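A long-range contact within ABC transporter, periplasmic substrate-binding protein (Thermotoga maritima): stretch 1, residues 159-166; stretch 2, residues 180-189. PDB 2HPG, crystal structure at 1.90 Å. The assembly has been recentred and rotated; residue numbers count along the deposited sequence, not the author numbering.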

ATOM      1  N   LEU A 159     -16.310 -16.390  -8.005  1.00 22.89           N
ATOM      2  CA  LEU A 159     -16.610 -14.974  -7.800  1.00 22.42           C
ATOM      3  C   LEU A 159     -15.588 -14.076  -8.500  1.00 21.87           C
ATOM      4  O   LEU A 159     -14.394 -14.186  -8.247  1.00 21.90           O
ATOM      5  N   ARG A 160     -16.075 -13.185  -9.363  1.00 20.50           N
ATOM      6  CA  ARG A 160     -15.224 -12.191 -10.002  1.00 19.88           C
ATOM      7  C   ARG A 160     -14.998 -11.058  -9.009  1.00 19.08           C
ATOM      8  O   ARG A 160     -15.886 -10.265  -8.777  1.00 18.77           O
ATOM      9  N   ILE A 161     -13.804 -10.987  -8.440  1.00 17.89           N
ATOM     10  CA  ILE A 161     -13.461  -9.943  -7.450  1.00 17.42           C
ATOM     11  C   ILE A 161     -12.420  -8.979  -8.004  1.00 17.57           C
ATOM     12  O   ILE A 161     -11.324  -9.391  -8.405  1.00 17.37           O
ATOM     13  N   ARG A 162     -12.737  -7.693  -7.993  1.00 17.49           N
ATOM     14  CA  ARG A 162     -11.845  -6.727  -8.595  1.00 17.58           C
ATOM     15  C   ARG A 162     -10.721  -6.470  -7.604  1.00 17.23           C
ATOM     16  O   ARG A 162     -10.937  -6.394  -6.378  1.00 15.56           O
ATOM     17  N   THR A 163      -9.507  -6.419  -8.143  1.00 17.24           N
ATOM     18  CA  THR A 163      -8.303  -6.150  -7.338  1.00 17.30           C
ATOM     19  C   THR A 163      -7.332  -5.399  -8.271  1.00 16.97           C
ATOM     20  O   THR A 163      -7.499  -5.465  -9.480  1.00 15.74           O
ATOM     21  N   PRO A 164      -6.385  -4.610  -7.726  1.00 17.51           N
ATOM     22  CA  PRO A 164      -5.469  -3.846  -8.587  1.00 17.78           C
ATOM     23  C   PRO A 164      -4.742  -4.720  -9.610  1.00 18.97           C
ATOM     24  O   PRO A 164      -4.742  -5.939  -9.484  1.00 19.44           O
ATOM     25  N   GLY A 165      -4.185  -4.105 -10.647  1.00 19.87           N
ATOM     26  CA  GLY A 165      -3.806  -4.853 -11.844  1.00 20.62           C
ATOM     27  C   GLY A 165      -2.515  -5.646 -11.770  1.00 21.29           C
ATOM     28  O   GLY A 165      -2.324  -6.567 -12.562  1.00 22.96           O
ATOM     29  N   ALA A 166      -1.622  -5.309 -10.848  1.00 20.85           N
ATOM     30  CA  ALA A 166      -0.293  -5.938 -10.809  1.00 21.13           C
ATOM     31  C   ALA A 166      -0.371  -7.395 -10.347  1.00 21.54           C
ATOM     32  O   ALA A 166      -1.300  -7.778  -9.619  1.00 21.19           O
ATOM     33  N   PRO A 180      -9.659 -13.080 -10.077  1.00 20.70           N
ATOM     34  CA  PRO A 180      -9.310 -11.667 -10.028  1.00 20.57           C
ATOM     35  C   PRO A 180      -9.658 -10.932 -11.325  1.00 20.68           C
ATOM     36  O   PRO A 180      -9.537 -11.492 -12.407  1.00 19.61           O
ATOM     37  N   VAL A 181     -10.092  -9.680 -11.199  1.00 20.66           N
ATOM     38  CA  VAL A 181     -10.467  -8.856 -12.339  1.00 21.10           C
ATOM     39  C   VAL A 181      -9.967  -7.428 -12.138  1.00 21.36           C
ATOM     40  O   VAL A 181     -10.165  -6.851 -11.078  1.00 22.41           O
ATOM     41  N   ALA A 182      -9.318  -6.852 -13.142  1.00 21.52           N
ATOM     42  CA  ALA A 182      -8.825  -5.469 -13.047  1.00 21.85           C
ATOM     43  C   ALA A 182      -9.941  -4.500 -13.414  1.00 21.86           C
ATOM     44  O   ALA A 182     -10.590  -4.669 -14.429  1.00 21.49           O
ATOM     45  N   VAL A 183     -10.183  -3.489 -12.584  1.00 22.22           N
ATOM     46  CA  VAL A 183     -11.138  -2.432 -12.920  1.00 22.05           C
ATOM     47  C   VAL A 183     -10.632  -1.141 -12.327  1.00 23.20           C
ATOM     48  O   VAL A 183     -10.273  -1.117 -11.159  1.00 22.93           O
ATOM     49  N   ASN A 184     -10.593  -0.076 -13.112  1.00 23.56           N
ATOM     50  CA  ASN A 184     -10.241   1.242 -12.589  1.00 24.88           C
ATOM     51  C   ASN A 184     -11.089   1.501 -11.353  1.00 24.48           C
ATOM     52  O   ASN A 184     -12.281   1.225 -11.356  1.00 23.82           O
ATOM     53  N   PHE A 185     -10.462   2.008 -10.297  1.00 24.29           N
ATOM     54  CA  PHE A 185     -11.107   2.146  -8.997  1.00 24.80           C
ATOM     55  C   PHE A 185     -12.388   2.963  -9.088  1.00 24.21           C
ATOM     56  O   PHE A 185     -13.405   2.604  -8.494  1.00 24.10           O
ATOM     57  N   GLY A 186     -12.326   4.065  -9.831  1.00 23.69           N
ATOM     58  CA  GLY A 186     -13.481   4.931 -10.038  1.00 23.55           C
ATOM     59  C   GLY A 186     -14.620   4.244 -10.764  1.00 23.06           C
ATOM     60  O   GLY A 186     -15.722   4.787 -10.837  1.00 23.58           O
ATOM     61  N   GLU A 187     -14.365   3.056 -11.312  1.00 22.58           N
ATOM     62  CA  GLU A 187     -15.392   2.297 -12.048  1.00 22.33           C
ATOM     63  C   GLU A 187     -15.890   1.034 -11.337  1.00 21.58           C
ATOM     64  O   GLU A 187     -16.680   0.270 -11.906  1.00 20.97           O
ATOM     65  N   ILE A 188     -15.446   0.809 -10.097  1.00 20.70           N
ATOM     66  CA  ILE A 188     -15.877  -0.372  -9.329  1.00 19.99           C
ATOM     67  C   ILE A 188     -17.399  -0.342  -9.139  1.00 19.54           C
ATOM     68  O   ILE A 188     -18.082  -1.331  -9.361  1.00 19.00           O
ATOM     69  N   TYR A 189     -17.942   0.808  -8.738  1.00 19.61           N
ATOM     70  CA  TYR A 189     -19.390   0.908  -8.559  1.00 19.90           C
ATOM     71  C   TYR A 189     -20.135   0.494  -9.844  1.00 20.22           C
ATOM     72  O   TYR A 189     -21.042  -0.353  -9.799  1.00 20.05           O
TER

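The two stretches meet as neighbouring parallel strands, and the contact then runs on through Val-183 to Ile-188. Together they bury 456 Å².

The backbone sets the register. Val-181 N donates to Ile-161 O at 3.1 Å, and Thr-163 N donates to Val-181 O at 3.0 Å. Val-181 thus uses both its N and its O on stretch 1. Two CA-H...O contacts support the pairing: Pro-180 CA to Ile-161 O at 3.4 Å and Arg-162 CA to Val-181 O at 3.0 Å.

Arg-162 is the main polar side chain. It lies on the same sheet face as Val-181 and reaches along stretch 2, with chi1 at 109° and chi3 at -144°, both between wells. Its NH1 donates to Val-183 O at 2.8 Å. The angle of 164° is nearly straight, and the acceptor lies at the guanidinium edge, near its plane. Ile-188 CD1 covers one face of the group, 3.5 Å from Arg-162 NE. Arg-162 NH2 sits at the edge of the Phe-185 ring, 3.8 Å from Phe-185 CD1.

Apolar contacts fill in around this. Ile-188 (chi1 m, chi2 t) points its CA-to-CB bond toward stretch 1. Val-183 (t) places CG2 3.8 Å from Arg-162 CB. Val-181 (t) places CG2 3.9 Å from Arg-160 CB; the end of Arg-160 leads away. On the other sheet face are Ile-161 (m, m) and Pro-180. Ile-161 also turns its end away, while Pro-180 CB meets Thr-163 CG2 (chi1 t) at 3.9 Å. Further on, Gly-165 CA lies 4.4 Å from Ala-182 CB.

One water links the stretches. The O of water 1 donates to Thr-163 O at 2.5 Å and accepts from Val-183 N at 2.8 Å, so it bridges the two backbones.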

ATOM      1  CB  LEU A 159     -16.675 -14.615  -6.311  1.00 22.87           C
ATOM      2  CG  LEU A 159     -17.858 -15.129  -5.468  1.00 23.43           C
ATOM      3  CD1 LEU A 159     -17.924 -14.351  -4.168  1.00 22.39           C
ATOM      4  CD2 LEU A 159     -19.185 -15.037  -6.184  1.00 24.04           C
ATOM      5  CB  ARG A 160     -15.864 -11.633 -11.275  1.00 20.17           C
ATOM      6  CG  ARG A 160     -15.975 -12.615 -12.455  1.00 20.21           C
ATOM      7  CD  ARG A 160     -17.260 -13.384 -12.497  1.00 20.67           C
ATOM      8  NE  ARG A 160     -18.446 -12.559 -12.237  1.00 21.58           N
ATOM      9  CZ  ARG A 160     -19.007 -11.718 -13.095  1.00 21.52           C
ATOM     10  NH1 ARG A 160     -18.540 -11.588 -14.332  1.00 22.66           N
ATOM     11  NH2 ARG A 160     -20.075 -11.009 -12.715  1.00 20.26           N
ATOM     12  CB  ILE A 161     -12.873 -10.580  -6.169  1.00 17.43           C
ATOM     13  CG1 ILE A 161     -13.911 -11.482  -5.479  1.00 16.53           C
ATOM     14  CG2 ILE A 161     -12.381  -9.531  -5.219  1.00 15.50           C
ATOM     15  CD1 ILE A 161     -15.206 -10.757  -5.046  1.00 16.74           C
ATOM     16  CB  ARG A 162     -12.578  -5.459  -9.064  1.00 18.43           C
ATOM     17  CG  ARG A 162     -12.330  -4.208  -8.288  1.00 20.08           C
ATOM     18  CD  ARG A 162     -11.187  -3.359  -8.763  1.00 20.19           C
ATOM     19  NE  ARG A 162     -10.549  -2.788  -7.605  1.00 21.74           N
ATOM     20  CZ  ARG A 162      -9.612  -1.846  -7.557  1.00 18.71           C
ATOM     21  NH1 ARG A 162      -9.186  -1.154  -8.595  1.00 20.21           N
ATOM     22  NH2 ARG A 162      -9.138  -1.547  -6.360  1.00 18.59           N
ATOM     23  CB  THR A 163      -7.747  -7.476  -6.774  1.00 18.02           C
ATOM     24  OG1 THR A 163      -6.724  -7.213  -5.807  1.00 17.89           O
ATOM     25  CG2 THR A 163      -7.225  -8.360  -7.895  1.00 17.46           C
ATOM     26  CB  PRO A 164      -4.515  -3.225  -7.592  1.00 17.81           C
ATOM     27  CG  PRO A 164      -5.318  -3.087  -6.370  1.00 18.12           C
ATOM     28  CD  PRO A 164      -6.153  -4.300  -6.305  1.00 17.27           C
ATOM     29  CB  ALA A 166       0.667  -5.124  -9.898  1.00 21.19           C
ATOM     30  CB  PRO A 180      -7.800 -11.688  -9.795  1.00 20.56           C
ATOM     31  CG  PRO A 180      -7.360 -12.971 -10.458  1.00 20.91           C
ATOM     32  CD  PRO A 180      -8.459 -13.938 -10.156  1.00 20.94           C
ATOM     33  CB  VAL A 181     -11.994  -8.825 -12.498  1.00 20.91           C
ATOM     34  CG1 VAL A 181     -12.389  -7.968 -13.681  1.00 22.09           C
ATOM     35  CG2 VAL A 181     -12.541 -10.223 -12.660  1.00 22.35           C
ATOM     36  CB  ALA A 182      -7.613  -5.264 -13.986  1.00 22.50           C
ATOM     37  CB  VAL A 183     -12.530  -2.666 -12.299  1.00 22.58           C
ATOM     38  CG1 VAL A 183     -13.505  -1.609 -12.779  1.00 21.00           C
ATOM     39  CG2 VAL A 183     -13.054  -4.069 -12.594  1.00 20.34           C
ATOM     40  CB  ASN A 184     -10.516   2.302 -13.658  1.00 26.05           C
ATOM     41  CG  ASN A 184      -9.909   3.646 -13.329  1.00 30.10           C
ATOM     42  OD1 ASN A 184     -10.465   4.443 -12.547  1.00 35.25           O
ATOM     43  ND2 ASN A 184      -8.770   3.933 -13.960  1.00 35.15           N
ATOM     44  CB  PHE A 185     -10.141   2.817  -8.030  1.00 26.04           C
ATOM     45  CG  PHE A 185     -10.668   2.949  -6.637  1.00 28.75           C
ATOM     46  CD1 PHE A 185     -10.328   2.025  -5.663  1.00 28.65           C
ATOM     47  CD2 PHE A 185     -11.509   4.011  -6.298  1.00 29.62           C
ATOM     48  CE1 PHE A 185     -10.819   2.153  -4.369  1.00 30.29           C
ATOM     49  CE2 PHE A 185     -11.994   4.143  -5.005  1.00 31.50           C
ATOM     50  CZ  PHE A 185     -11.648   3.211  -4.041  1.00 29.63           C
ATOM     51  CB  GLU A 187     -14.850   1.921 -13.432  1.00 22.63           C
ATOM     52  CG  GLU A 187     -15.172   2.945 -14.529  1.00 23.91           C
ATOM     53  CD  GLU A 187     -14.487   2.601 -15.819  1.00 25.09           C
ATOM     54  OE1 GLU A 187     -15.181   2.494 -16.860  1.00 27.69           O
ATOM     55  OE2 GLU A 187     -13.244   2.409 -15.788  1.00 28.40           O
ATOM     56  CB  ILE A 188     -15.167  -0.448  -7.930  1.00 19.69           C
ATOM     57  CG1 ILE A 188     -13.650  -0.612  -8.062  1.00 19.09           C
ATOM     58  CG2 ILE A 188     -15.683  -1.626  -7.102  1.00 19.30           C
ATOM     59  CD1 ILE A 188     -12.912  -0.414  -6.694  1.00 19.39           C
ATOM     60  CB  TYR A 189     -19.772   2.333  -8.133  1.00 20.20           C
ATOM     61  CG  TYR A 189     -21.189   2.467  -7.640  1.00 19.45           C
ATOM     62  CD1 TYR A 189     -21.468   2.684  -6.288  1.00 20.61           C
ATOM     63  CD2 TYR A 189     -22.255   2.390  -8.517  1.00 20.66           C
ATOM     64  CE1 TYR A 189     -22.768   2.816  -5.836  1.00 19.21           C
ATOM     65  CE2 TYR A 189     -23.557   2.498  -8.067  1.00 19.73           C
ATOM     66  CZ  TYR A 189     -23.809   2.720  -6.733  1.00 20.48           C
ATOM     67  OH  TYR A 189     -25.126   2.840  -6.306  1.00 19.09           O
TER
HETATM   68  O   HOH W   1      -8.184  -3.339 -10.639  1.00 29.10           O